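Succinylglutamate desuccinylase/aspartoacylase (Shewanella frigidimarina, PDB 3LWU) binds zinc and is probably a hydrolase of the succinylglutamate desuccinylase/aspartoacylase family, acting on ester bonds. Local coordinates at residues Ala23-Val28 with Pro42-Met47; Glu123-Asn128 with Asn177-Ala182; Cys148-Met153 with Cys236-Leu241; Glu205-Ala210 with Pro255-Thr260; Phe303-Lys308 with Lys380-Val385. One frame throughout, in Å; residues are numbered along the deposited sequence.

Interaction 1: residues Ala23-Val28 with Pro42-Met47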
# COMPACT_ATOMS: atom_id res chain seq x y z
N ALA A 23 16.45 24.30 26.17
CA ALA A 23 15.65 24.42 24.94
C ALA A 23 14.27 25.05 25.19
O ALA A 23 13.60 24.71 26.15
CB ALA A 23 15.47 23.04 24.31
N ILE A 24 13.89 26.00 24.34
CA ILE A 24 12.51 26.46 24.26
C ILE A 24 11.80 25.59 23.20
O ILE A 24 12.28 25.48 22.06
CB ILE A 24 12.42 27.93 23.80
CG1 ILE A 24 13.25 28.88 24.71
CG2 ILE A 24 10.96 28.35 23.70
CD1 ILE A 24 13.32 28.49 26.19
N GLN A 25 10.68 24.96 23.59
CA GLN A 25 9.91 24.05 22.72
C GLN A 25 8.71 24.75 22.09
O GLN A 25 7.96 25.40 22.79
CB GLN A 25 9.40 22.84 23.51
CG GLN A 25 8.61 21.84 22.64
CD GLN A 25 8.47 20.46 23.28
OE1 GLN A 25 8.94 20.23 24.39
NE2 GLN A 25 7.85 19.52 22.57
N SER A 26 8.54 24.66 20.77
CA SER A 26 7.33 25.16 20.13
C SER A 26 6.88 24.14 19.10
O SER A 26 7.39 23.00 19.08
CB SER A 26 7.56 26.53 19.48
OG SER A 26 8.66 26.46 18.61
N SER A 27 5.92 24.52 18.25
CA SER A 27 5.52 23.62 17.19
C SER A 27 5.04 24.37 15.95
O SER A 27 4.65 25.51 16.05
CB SER A 27 4.51 22.59 17.70
OG SER A 27 3.23 23.11 17.79
N VAL A 28 5.15 23.74 14.79
CA VAL A 28 4.79 24.36 13.53
C VAL A 28 3.82 23.46 12.79
O VAL A 28 4.05 22.23 12.70
CB VAL A 28 6.01 24.58 12.66
CG1 VAL A 28 5.59 25.00 11.27
CG2 VAL A 28 6.87 25.70 13.26
N PRO A 42 7.49 19.32 16.00
CA PRO A 42 8.01 19.94 17.21
C PRO A 42 9.34 20.65 16.90
O PRO A 42 10.15 20.12 16.16
CB PRO A 42 8.22 18.76 18.15
CG PRO A 42 8.43 17.58 17.26
CD PRO A 42 7.68 17.86 15.99
N ILE A 43 9.51 21.84 17.45
CA ILE A 43 10.67 22.68 17.25
C ILE A 43 11.29 22.97 18.63
O ILE A 43 10.58 23.34 19.59
CB ILE A 43 10.29 24.00 16.50
CG1 ILE A 43 9.60 23.69 15.13
CG2 ILE A 43 11.49 24.92 16.30
CD1 ILE A 43 10.48 23.02 14.10
N TYR A 44 12.61 22.78 18.71
CA TYR A 44 13.40 23.03 19.90
C TYR A 44 14.43 24.06 19.50
O TYR A 44 15.09 23.92 18.46
CB TYR A 44 14.11 21.75 20.36
CG TYR A 44 13.17 20.66 20.79
CD1 TYR A 44 12.58 20.69 22.04
CD2 TYR A 44 12.83 19.62 19.94
CE1 TYR A 44 11.68 19.67 22.46
CE2 TYR A 44 11.91 18.61 20.34
CZ TYR A 44 11.35 18.65 21.60
OH TYR A 44 10.51 17.65 22.03
N SER A 45 14.59 25.06 20.33
CA SER A 45 15.52 26.13 20.05
C SER A 45 16.47 26.36 21.22
O SER A 45 16.02 26.59 22.34
CB SER A 45 14.74 27.40 19.71
OG SER A 45 15.63 28.49 19.61
N PHE A 46 17.79 26.26 20.98
CA PHE A 46 18.79 26.67 21.95
C PHE A 46 19.25 28.06 21.54
O PHE A 46 19.92 28.22 20.52
CB PHE A 46 19.98 25.70 21.98
CG PHE A 46 19.69 24.34 22.64
CD1 PHE A 46 19.07 23.35 21.96
CD2 PHE A 46 20.07 24.09 23.94
CE1 PHE A 46 18.79 22.13 22.58
CE2 PHE A 46 19.83 22.90 24.55
CZ PHE A 46 19.18 21.92 23.87
N MSE A 47 18.89 29.06 22.31
CA MSE A 47 19.22 30.45 21.97
C MSE A 47 20.69 30.67 22.07
O MSE A 47 21.27 30.28 23.05
CB MSE A 47 18.70 31.40 23.02
CG MSE A 47 17.35 31.95 22.78
SE MSE A 47 17.16 33.26 24.24
CE MSE A 47 15.32 32.59 24.57

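Interaction 2: residues Glu123-Asn128 with Asn177-Ala182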
# COMPACT_ATOMS: atom_id res chain seq x y z
N GLU A 123 10.52 18.08 -3.22
CA GLU A 123 9.42 19.00 -3.18
C GLU A 123 9.84 20.42 -2.78
O GLU A 123 8.99 21.27 -2.62
CB GLU A 123 8.38 18.49 -2.15
CG GLU A 123 7.56 17.24 -2.58
CD GLU A 123 6.49 17.56 -3.64
OE1 GLU A 123 6.84 17.95 -4.76
OE2 GLU A 123 5.29 17.43 -3.40
N TYR A 124 11.14 20.67 -2.58
CA TYR A 124 11.58 21.98 -2.11
C TYR A 124 11.50 23.02 -3.23
O TYR A 124 11.35 22.68 -4.42
CB TYR A 124 12.98 21.91 -1.47
CG TYR A 124 12.95 21.19 -0.14
CD1 TYR A 124 12.60 21.84 1.02
CD2 TYR A 124 13.22 19.83 -0.06
CE1 TYR A 124 12.55 21.17 2.23
CE2 TYR A 124 13.15 19.13 1.15
CZ TYR A 124 12.82 19.82 2.28
OH TYR A 124 12.79 19.15 3.45
N PHE A 125 11.54 24.27 -2.84
CA PHE A 125 11.28 25.38 -3.77
C PHE A 125 12.58 26.00 -4.31
O PHE A 125 13.44 26.42 -3.53
CB PHE A 125 10.47 26.47 -3.07
CG PHE A 125 10.22 27.69 -3.92
CD1 PHE A 125 9.56 27.57 -5.13
CD2 PHE A 125 10.59 28.96 -3.48
CE1 PHE A 125 9.29 28.69 -5.91
CE2 PHE A 125 10.33 30.07 -4.25
CZ PHE A 125 9.68 29.93 -5.47
N ASP A 126 12.67 26.08 -5.64
CA ASP A 126 13.75 26.76 -6.38
C ASP A 126 13.30 28.18 -6.66
O ASP A 126 12.33 28.40 -7.36
CB ASP A 126 13.94 26.01 -7.71
CG ASP A 126 14.99 26.67 -8.64
OD1 ASP A 126 15.61 27.71 -8.31
OD2 ASP A 126 15.19 26.08 -9.72
N HIS A 127 14.01 29.15 -6.11
CA HIS A 127 13.59 30.56 -6.21
C HIS A 127 13.74 31.18 -7.61
O HIS A 127 13.07 32.17 -7.90
CB HIS A 127 14.33 31.42 -5.19
CG HIS A 127 14.02 31.07 -3.77
ND1 HIS A 127 13.11 31.78 -3.00
CD2 HIS A 127 14.50 30.09 -2.96
CE1 HIS A 127 13.06 31.26 -1.79
NE2 HIS A 127 13.89 30.23 -1.74
N ASN A 128 14.59 30.61 -8.47
CA ASN A 128 14.86 31.19 -9.81
C ASN A 128 15.12 32.70 -9.73
O ASN A 128 14.47 33.49 -10.41
CB ASN A 128 13.71 30.90 -10.80
N ASN A 177 7.29 24.97 4.38
CA ASN A 177 7.31 25.33 5.79
C ASN A 177 8.68 25.01 6.41
O ASN A 177 9.21 25.78 7.22
CB ASN A 177 6.23 24.55 6.55
CG ASN A 177 4.89 25.23 6.55
OD1 ASN A 177 3.92 24.76 5.93
ND2 ASN A 177 4.80 26.31 7.26
N LEU A 178 9.25 23.88 6.03
CA LEU A 178 10.58 23.52 6.53
C LEU A 178 11.66 24.46 5.98
O LEU A 178 12.58 24.85 6.70
CB LEU A 178 10.93 22.08 6.18
CG LEU A 178 9.98 21.02 6.79
CD1 LEU A 178 10.41 19.62 6.33
CD2 LEU A 178 9.86 21.08 8.33
N GLN A 179 11.54 24.81 4.70
CA GLN A 179 12.53 25.57 3.99
C GLN A 179 12.58 27.00 4.53
O GLN A 179 13.68 27.61 4.63
CB GLN A 179 12.19 25.54 2.48
CG GLN A 179 13.21 26.20 1.56
CD GLN A 179 12.92 25.98 0.05
OE1 GLN A 179 12.23 25.03 -0.35
NE2 GLN A 179 13.49 26.84 -0.78
N ALA A 180 11.40 27.54 4.87
CA ALA A 180 11.28 28.89 5.44
C ALA A 180 12.12 29.00 6.70
O ALA A 180 12.79 30.01 6.90
CB ALA A 180 9.84 29.23 5.76
N MSE A 181 12.11 27.96 7.53
CA MSE A 181 12.99 27.93 8.72
C MSE A 181 14.46 27.74 8.33
O MSE A 181 15.34 28.42 8.87
CB MSE A 181 12.55 26.85 9.69
CG MSE A 181 11.27 27.15 10.42
SE MSE A 181 10.81 25.69 11.68
CE MSE A 181 10.39 24.34 10.34
N ALA A 182 14.74 26.83 7.40
CA ALA A 182 16.12 26.53 6.99
C ALA A 182 16.82 27.78 6.44
O ALA A 182 18.00 28.02 6.70
CB ALA A 182 16.16 25.39 5.96

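Interaction 3: residues Cys148-Met153 with Cys236-Leu241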
# COMPACT_ATOMS: atom_id res chain seq x y z
N CYS A 148 22.02 39.86 4.62
CA CYS A 148 20.77 40.01 5.37
C CYS A 148 19.58 40.27 4.45
O CYS A 148 18.52 39.66 4.61
CB CYS A 148 20.88 41.14 6.38
SG CYS A 148 19.34 41.46 7.26
N ALA A 149 19.73 41.18 3.48
CA ALA A 149 18.63 41.43 2.52
C ALA A 149 18.26 40.18 1.73
O ALA A 149 17.08 39.84 1.57
CB ALA A 149 18.98 42.54 1.57
N TYR A 150 19.28 39.48 1.26
CA TYR A 150 19.10 38.28 0.47
C TYR A 150 18.38 37.20 1.25
O TYR A 150 17.56 36.51 0.69
CB TYR A 150 20.45 37.74 -0.00
CG TYR A 150 20.40 36.83 -1.21
CD1 TYR A 150 20.08 37.32 -2.46
CD2 TYR A 150 20.75 35.49 -1.11
CE1 TYR A 150 20.05 36.50 -3.59
CE2 TYR A 150 20.73 34.65 -2.24
CZ TYR A 150 20.38 35.17 -3.47
OH TYR A 150 20.37 34.40 -4.59
N ARG A 151 18.69 37.04 2.53
CA ARG A 151 18.03 36.06 3.38
C ARG A 151 16.56 36.43 3.60
O ARG A 151 15.69 35.54 3.54
CB ARG A 151 18.75 35.89 4.73
CG ARG A 151 17.99 35.12 5.79
CD ARG A 151 18.88 34.82 7.02
NE ARG A 151 19.87 33.76 6.73
CZ ARG A 151 21.17 33.96 6.48
NH1 ARG A 151 21.69 35.17 6.50
NH2 ARG A 151 21.97 32.92 6.22
N SER A 152 16.27 37.70 3.86
CA SER A 152 14.87 38.14 3.98
C SER A 152 14.05 37.80 2.75
O SER A 152 12.90 37.42 2.88
CB SER A 152 14.74 39.64 4.18
OG SER A 152 15.54 40.02 5.26
N MSE A 153 14.66 37.96 1.57
CA MSE A 153 13.97 37.68 0.32
C MSE A 153 13.71 36.20 0.18
O MSE A 153 12.60 35.82 -0.21
CB MSE A 153 14.77 38.18 -0.89
CG MSE A 153 14.11 37.83 -2.22
SE MSE A 153 14.74 36.18 -2.99
CE MSE A 153 16.64 36.68 -3.24
N CYS A 236 21.93 26.58 -3.12
CA CYS A 236 22.02 27.04 -4.51
C CYS A 236 21.90 28.54 -4.67
O CYS A 236 22.74 29.14 -5.34
CB CYS A 236 21.01 26.34 -5.41
SG CYS A 236 21.54 24.65 -5.90
N PRO A 237 20.88 29.15 -4.06
CA PRO A 237 20.76 30.60 -4.26
C PRO A 237 21.98 31.33 -3.77
O PRO A 237 22.41 32.33 -4.41
CB PRO A 237 19.55 30.99 -3.42
CG PRO A 237 18.81 29.70 -3.20
CD PRO A 237 19.87 28.66 -3.12
N TRP A 238 22.56 30.87 -2.65
CA TRP A 238 23.76 31.52 -2.13
C TRP A 238 24.97 31.26 -3.02
O TRP A 238 25.77 32.16 -3.21
CB TRP A 238 24.05 31.14 -0.68
CG TRP A 238 23.00 31.61 0.28
CD1 TRP A 238 21.96 30.89 0.75
CD2 TRP A 238 22.90 32.89 0.88
NE1 TRP A 238 21.21 31.64 1.60
CE2 TRP A 238 21.77 32.88 1.69
CE3 TRP A 238 23.67 34.05 0.80
CZ2 TRP A 238 21.38 33.98 2.44
CZ3 TRP A 238 23.27 35.15 1.54
CH2 TRP A 238 22.14 35.09 2.36
N TRP A 239 25.09 30.05 -3.56
CA TRP A 239 26.18 29.69 -4.49
C TRP A 239 26.09 30.57 -5.72
O TRP A 239 27.09 31.16 -6.15
CB TRP A 239 26.10 28.20 -4.89
CG TRP A 239 27.44 27.59 -5.31
CD1 TRP A 239 28.57 28.27 -5.70
CD2 TRP A 239 27.78 26.18 -5.36
NE1 TRP A 239 29.58 27.38 -6.00
CE2 TRP A 239 29.13 26.10 -5.81
CE3 TRP A 239 27.07 24.98 -5.11
CZ2 TRP A 239 29.80 24.86 -5.97
CZ3 TRP A 239 27.75 23.75 -5.29
CH2 TRP A 239 29.10 23.71 -5.71
N GLN A 240 24.88 30.70 -6.25
CA GLN A 240 24.62 31.55 -7.42
C GLN A 240 25.03 32.99 -7.15
O GLN A 240 25.73 33.59 -7.97
CB GLN A 240 23.14 31.56 -7.82
CG GLN A 240 22.63 30.31 -8.50
CD GLN A 240 21.10 30.16 -8.31
OE1 GLN A 240 20.37 31.18 -8.19
NE2 GLN A 240 20.61 28.90 -8.25
N LEU A 241 24.61 33.53 -6.00
CA LEU A 241 24.92 34.93 -5.65
C LEU A 241 26.42 35.13 -5.60
O LEU A 241 26.94 36.07 -6.17
CB LEU A 241 24.30 35.32 -4.32
CG LEU A 241 24.65 36.69 -3.73
CD1 LEU A 241 24.26 37.83 -4.66
CD2 LEU A 241 23.96 36.87 -2.40

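Interaction 4: residues Glu205-Ala210 with Pro255-Thr260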
# COMPACT_ATOMS: atom_id res chain seq x y z
N GLU A 205 30.62 21.04 -3.38
CA GLU A 205 32.00 21.18 -3.81
C GLU A 205 32.69 22.30 -3.03
O GLU A 205 33.82 22.12 -2.54
CB GLU A 205 32.03 21.50 -5.32
CG GLU A 205 33.04 20.75 -6.23
CD GLU A 205 32.52 20.57 -7.70
OE1 GLU A 205 31.71 19.64 -8.03
OE2 GLU A 205 32.94 21.41 -8.53
N TYR A 206 32.01 23.45 -2.91
CA TYR A 206 32.62 24.61 -2.27
C TYR A 206 32.92 24.41 -0.79
O TYR A 206 33.65 25.20 -0.22
CB TYR A 206 31.78 25.90 -2.46
CG TYR A 206 30.50 25.96 -1.63
CD1 TYR A 206 30.50 26.42 -0.30
CD2 TYR A 206 29.26 25.56 -2.19
CE1 TYR A 206 29.28 26.47 0.46
CE2 TYR A 206 28.06 25.63 -1.47
CZ TYR A 206 28.05 26.07 -0.16
OH TYR A 206 26.85 26.09 0.52
N ASP A 207 32.38 23.37 -0.17
CA ASP A 207 32.46 23.19 1.28
C ASP A 207 33.06 21.85 1.65
O ASP A 207 32.83 21.34 2.73
CB ASP A 207 31.06 23.31 1.87
CG ASP A 207 31.04 24.11 3.18
OD1 ASP A 207 32.13 24.41 3.77
OD2 ASP A 207 29.92 24.45 3.60
N ILE A 208 33.89 21.31 0.77
CA ILE A 208 34.47 20.00 0.98
C ILE A 208 35.30 19.97 2.26
O ILE A 208 35.34 18.96 2.96
CB ILE A 208 35.28 19.55 -0.27
CG1 ILE A 208 35.60 18.05 -0.20
CG2 ILE A 208 36.56 20.40 -0.46
CD1 ILE A 208 34.31 17.13 0.04
N ASP A 209 35.90 21.11 2.59
CA ASP A 209 36.64 21.33 3.85
C ASP A 209 35.86 20.89 5.09
O ASP A 209 36.41 20.37 6.07
CB ASP A 209 36.93 22.84 3.99
CG ASP A 209 37.61 23.21 5.29
OD1 ASP A 209 38.85 23.04 5.35
OD2 ASP A 209 36.93 23.67 6.24
N ALA A 210 34.57 21.15 5.06
CA ALA A 210 33.73 20.80 6.20
C ALA A 210 33.61 19.28 6.43
O ALA A 210 33.32 18.85 7.56
CB ALA A 210 32.35 21.41 6.03
N PRO A 255 28.17 32.31 1.89
CA PRO A 255 27.77 32.59 3.28
C PRO A 255 26.98 31.47 3.98
O PRO A 255 26.86 31.50 5.18
CB PRO A 255 26.87 33.83 3.15
CG PRO A 255 27.13 34.36 1.78
CD PRO A 255 27.45 33.18 0.94
N VAL A 256 26.43 30.53 3.24
CA VAL A 256 25.65 29.46 3.86
C VAL A 256 26.32 28.13 3.57
O VAL A 256 26.98 27.97 2.53
CB VAL A 256 24.17 29.53 3.38
CG1 VAL A 256 23.40 28.30 3.73
CG2 VAL A 256 23.48 30.78 4.01
N SER A 257 26.21 27.23 4.53
CA SER A 257 26.64 25.85 4.40
C SER A 257 25.42 24.95 4.55
O SER A 257 24.63 25.15 5.47
CB SER A 257 27.65 25.51 5.51
OG SER A 257 28.90 26.13 5.24
N ALA A 258 25.27 23.95 3.68
CA ALA A 258 24.19 22.93 3.82
C ALA A 258 24.74 21.55 3.52
O ALA A 258 25.55 21.37 2.61
CB ALA A 258 23.03 23.25 2.93
N PHE A 259 24.33 20.57 4.34
CA PHE A 259 24.78 19.17 4.21
C PHE A 259 23.61 18.23 4.44
O PHE A 259 22.75 18.51 5.27
CB PHE A 259 25.82 18.82 5.28
CG PHE A 259 26.91 19.82 5.42
CD1 PHE A 259 28.06 19.73 4.65
CD2 PHE A 259 26.79 20.85 6.32
CE1 PHE A 259 29.04 20.66 4.75
CE2 PHE A 259 27.77 21.78 6.42
CZ PHE A 259 28.90 21.69 5.65
N THR A 260 23.58 17.11 3.70
CA THR A 260 22.64 16.00 3.97
C THR A 260 23.49 14.86 4.54
O THR A 260 24.42 14.36 3.88
CB THR A 260 21.90 15.56 2.70
OG1 THR A 260 21.15 16.66 2.16
CG2 THR A 260 20.97 14.33 2.90
O HOH W 1 28.04 23.48 2.39
O HOH W 2 31.91 25.00 6.51

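Interaction 5: residues Phe303-Lys308 with Lys380-Val385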
# COMPACT_ATOMS: atom_id res chain seq x y z
N PHE A 303 36.96 9.27 3.11
CA PHE A 303 37.11 9.22 1.65
C PHE A 303 35.97 9.97 0.98
O PHE A 303 34.98 10.32 1.61
CB PHE A 303 37.11 7.78 1.10
CG PHE A 303 38.12 6.85 1.75
CD1 PHE A 303 37.84 6.23 2.96
CD2 PHE A 303 39.34 6.57 1.12
CE1 PHE A 303 38.77 5.37 3.57
CE2 PHE A 303 40.29 5.71 1.73
CZ PHE A 303 40.01 5.11 2.94
N GLY A 304 36.12 10.24 -0.32
CA GLY A 304 35.07 10.90 -1.11
C GLY A 304 35.07 10.44 -2.56
O GLY A 304 36.04 9.80 -2.98
N CYS A 305 33.99 10.73 -3.28
CA CYS A 305 33.96 10.69 -4.74
C CYS A 305 33.05 11.78 -5.27
O CYS A 305 32.22 12.31 -4.55
CB CYS A 305 33.52 9.32 -5.28
SG CYS A 305 31.79 9.01 -5.26
N TYR A 306 33.22 12.14 -6.52
CA TYR A 306 32.34 13.13 -7.12
C TYR A 306 31.02 12.40 -7.40
O TYR A 306 31.02 11.18 -7.59
CB TYR A 306 32.96 13.73 -8.39
CG TYR A 306 34.20 14.55 -8.09
CD1 TYR A 306 34.09 15.85 -7.64
CD2 TYR A 306 35.48 14.01 -8.19
CE1 TYR A 306 35.19 16.60 -7.32
CE2 TYR A 306 36.60 14.76 -7.88
CZ TYR A 306 36.45 16.06 -7.45
OH TYR A 306 37.53 16.83 -7.13
N LEU A 307 29.91 13.15 -7.39
CA LEU A 307 28.57 12.59 -7.53
C LEU A 307 28.43 11.77 -8.79
O LEU A 307 27.82 10.70 -8.77
CB LEU A 307 27.53 13.70 -7.50
CG LEU A 307 26.07 13.26 -7.58
CD1 LEU A 307 25.70 12.46 -6.34
CD2 LEU A 307 25.12 14.47 -7.77
N LYS A 308 29.00 12.26 -9.89
CA LYS A 308 28.97 11.56 -11.18
C LYS A 308 29.59 10.15 -11.13
O LYS A 308 29.28 9.32 -11.99
CB LYS A 308 29.68 12.39 -12.28
CG LYS A 308 31.21 12.52 -12.11
CD LYS A 308 31.89 13.39 -13.24
CE LYS A 308 33.32 13.83 -12.82
NZ LYS A 308 34.09 14.72 -13.80
N LYS A 380 23.92 1.03 -4.49
CA LYS A 380 24.64 2.20 -4.97
C LYS A 380 26.08 2.08 -4.51
O LYS A 380 26.33 1.75 -3.33
CB LYS A 380 24.04 3.49 -4.44
CG LYS A 380 22.65 3.83 -4.95
CD LYS A 380 22.62 5.32 -4.99
CE LYS A 380 21.31 5.99 -4.81
NZ LYS A 380 21.74 7.44 -4.82
N VAL A 381 27.01 2.31 -5.43
CA VAL A 381 28.41 2.12 -5.17
C VAL A 381 29.21 3.37 -5.62
O VAL A 381 28.87 4.01 -6.61
CB VAL A 381 28.94 0.86 -5.88
CG1 VAL A 381 28.09 -0.40 -5.52
CG2 VAL A 381 29.04 1.08 -7.39
N MSE A 382 30.24 3.70 -4.88
CA MSE A 382 31.13 4.79 -5.25
C MSE A 382 32.27 4.20 -6.07
O MSE A 382 32.79 3.12 -5.75
CB MSE A 382 31.71 5.47 -4.02
CG MSE A 382 30.74 6.17 -3.14
SE MSE A 382 31.74 6.95 -1.69
CE MSE A 382 30.41 8.15 -1.00
N THR A 383 32.65 4.92 -7.11
CA THR A 383 33.80 4.55 -7.92
C THR A 383 34.77 5.75 -7.93
O THR A 383 34.40 6.85 -7.55
CB THR A 383 33.36 4.18 -9.38
OG1 THR A 383 32.74 5.31 -10.00
CG2 THR A 383 32.34 3.04 -9.38
N ASN A 384 36.01 5.52 -8.35
CA ASN A 384 37.01 6.58 -8.37
C ASN A 384 37.09 7.29 -7.00
O ASN A 384 37.04 8.52 -6.91
CB ASN A 384 36.72 7.55 -9.52
CG ASN A 384 36.84 6.87 -10.88
OD1 ASN A 384 37.73 6.06 -11.09
ND2 ASN A 384 35.97 7.20 -11.80
N VAL A 385 37.17 6.48 -5.95
CA VAL A 385 37.19 6.95 -4.57
C VAL A 385 38.61 7.40 -4.25
O VAL A 385 39.57 6.88 -4.79
CB VAL A 385 36.73 5.84 -3.60
CG1 VAL A 385 36.77 6.28 -2.16
CG2 VAL A 385 35.33 5.38 -3.95
O HOH W 3 35.39 10.62 -7.91

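Interaction 1: residues Ala23-Val28 with Pro42-Met47
I24 pairs with S45 and S26 with I43 as hydrogen-bonded antiparallel pairs, and Q25-Y44 and S27-P42 are the non-hydrogen-bonded pairs between them and beyond, with the two strand segments running at 146° to each other. They belong to the beta hairpin of strands 24-32 and 38-46. Four backbone bonds hold the ladder; the shortest runs from S26 N to I43 O at 2.7 Å, and I43 N answers to S26 O. On the face that carries Q25 and Y44, these two side chains lie side by side and point the same way. Q25 holds CG opposite its own backbone N (chi1 -179°) and continues extended, which brings CD alongside the ring, 3.4 Å from Y44 CE1, with amide and ring planes 49° apart. The amide does not bond to the phenol: each looks to the second subunit, Q25 NE2 to the O of D344 and Y44 OH to the O of I343 and the N of Y346. A phenylalanine in place of Y44 would probably leave I343 O and Y346 N of the second subunit without their hydroxyl partner. On the other face, which carries I24, S26, I43 and S45, S26 OG rests 3.6 Å from I43 CB. At one end of the ladder V28 CG2 meets I43 CG1 at 3.9 Å. Near the other end A23 CB sits over one face of the F46 ring in a CH-pi contact, 4.1 Å from the ring centroid.

Interaction 2: residues Glu123-Asn128 with Asn177-Ala182
The primary amide of Q179 docks on the backbone of F125 as a two-bond bridge, tying the loop that contains 123-128 to helix 170-182 inside the catalytic domain. F125 N donates to Q179 OE1 at 2.7 Å with an N-H...O angle of 171°, and Q179 NE2 returns a nearly straight bond to F125 O at 2.8 Å. Both lie in the plane of the accepting carbonyl and use a lone pair; F125 O is also close to the amide plane of Q179. Two such bonds fix the rotation of the amide and identify its oxygen and nitrogen. Q179 can span the gap because its chain is fully extended, with CG opposite the backbone N (chi1 -175°).

Y124 and Q179 run antiparallel alongside one another, and Q179 CB lies in the ring plane at the edge, 4.0 Å from Y124 CD1. The phenol end of Y124 crosses L178, its OH 3.8 Å from L178 CD1, and bonds to NE2 of Q59; the tyrosine side chain lies about 6 Å from that of the zinc ligand H192. H127 runs counter to Q179, with its ring turned 77° from the amide, and Q179 NE2 has a further hydrogen bond with H183 NE2. Within the loop, F125 CD2 lies over the centre of one face of the H127 ring, 3.7 Å above its plane.

Interaction 3: residues Cys148-Met153 with Cys236-Leu241
Y150 reaches from helix 143-160 across to helix 230-247, packing together two helices of the catalytic domain of the succinylglutamate desuccinylase/aspartoacylase family. The helix segments run roughly antiparallel (143°), their axes 11.7 Å apart at closest. At the base, Y150 CB lies 3.9 Å from W238 CH2. Placing CG opposite the backbone N (chi1 -159°) sends the ring on toward the other helix. There Y150 CD2 stands over one face of the indole, 3.7 Å from W238 CZ3, the forward edge of a T-shaped pair whose planes are 71° apart. The ring's own face receives L241 CD2, 3.7 Å from the ring centroid, a CH-pi contact above its centre. Farther out, Y150 CE2 approaches P237 CB at 4.0 Å. At the tip, Y150 OH donates to P237 O at 2.9 Å, from above the carbonyl plane, while L241 N, the helical donor, reaches the same oxygen from the opposite face. A phenylalanine here would probably keep the ring packing but cost P237 O its side-chain donor.

The contact is thus largely apolar and aromatic. Within the Y150 side chain the polar contact is at the hydroxyl, satisfied by a carbonyl that already serves its helix, while the R151 guanidinium meets W238 CZ2 by its face and has its N-H groups bonded to H183 O and A185 O.

Interaction 4: residues Glu205-Ala210 with Pro255-Thr260
Two side-chain hydrogen bonds join the loop at 205-210 to the start of strand 257-263, within the catalytic domain of the succinylglutamate desuccinylase/aspartoacylase family. S257 OG donates to D207 OD2 at 2.6 Å, on the syn lone pair of that oxygen. Y206 OH donates to V256 O at 2.8 Å, reaching it from 37° out of the carbonyl plane. A chi1 of 73° turns the Y206 ring back over its own backbone, and W239 of helix 230-247 meets that ring edge-to-face.

Water extends the polar network. Water 1 accepts from A258 N at 3.1 Å, while water 2 donates to D207 OD1 at 2.8 Å and reaches S257 OG only weakly.

The apolar contact is A210 CB on F259 CZ at 3.5 Å; the F259 ring also meets F214 and Y284 edge-to-face.

A polar-aromatic contact lies beside it: D207 OD2 is 3.6 Å from F259 CZ, with carboxylate and ring planes 35° apart.

Both oxygens of D207 therefore have donors in a largely buried contact: OD2 takes the S257 hydroxyl and OD1 takes water 2. Such donors would be expected to stabilise a negative carboxylate without a cation across the contact, and the loop is tied to the strand through S257 and, by Y206, V256 O.

Interaction 5: residues Phe303-Lys308 with Lys380-Val385
The F303 ring meets V385 obliquely, neither squarely over a face nor at an edge: V385 CG1 lies 4.2 Å from F303 CG, and its closest approach is to F303 CB at 3.6 Å. The two side chains cross at about a right angle. V385 keeps CG1 opposite its backbone N (chi1 179°), and this methyl is the one that reaches F303, while it also passes near the backbone oxygen of G304.

The two segments meet where strand 303-306 runs beside the chain leaving strand 377-382, in the part of the fold where strands 303-306 and 386-387 pair antiparallel. No direct hydrogen bond crosses between them here. The backbones instead meet through a CA-H...O contact, V385 CA to G304 O at 3.5 Å, and through water 3, which accepts from Y306 N at 3.0 Å and donates to N384 O at 2.9 Å. The regular pairing resumes next to the segment, where G304 bonds to F386 through the backbone.

Deeper in, C305 SG touches the selenomethionine M382 at its CG, 3.7 Å away, and the selenium comes within 4.1 Å of the same sulfur. C305 CB also approaches T383 O at 3.5 Å. L220 of strand 218-222 packs on both C305 and M382, and I364 of strand 362-366 also packs on M382, so both strands pack on this contact.

The join thus rests on dispersion in two places, the C305 sulfur on the M382 chain and V385 CG1 on F303 CB, with one water bridging a backbone N-H and a carbonyl between the two segments.

Interactions 2, 3 and 4 are buried contacts of the catalytic domain, whereas interactions 1 and 5 are only partly buried and lie on opposite sides of the chain's centre, 37 Å apart between centres. Interaction 1 is a backbone ladder; interaction 5 lacks a direct hydrogen bond between its segments and depends on water and apolar touch. Interactions 3 and 4 meet directly, as W239 packs on Y206 and W238 on V256, and helix 230-247 leads on to strand 257-263. Interaction 2 grips backbone with an amide and interaction 3 with a phenol; interaction 4 adds a carboxylate-serine side-chain bond to a phenol that bonds to backbone. I43 and M181 bring interactions 1 and 2 into contact.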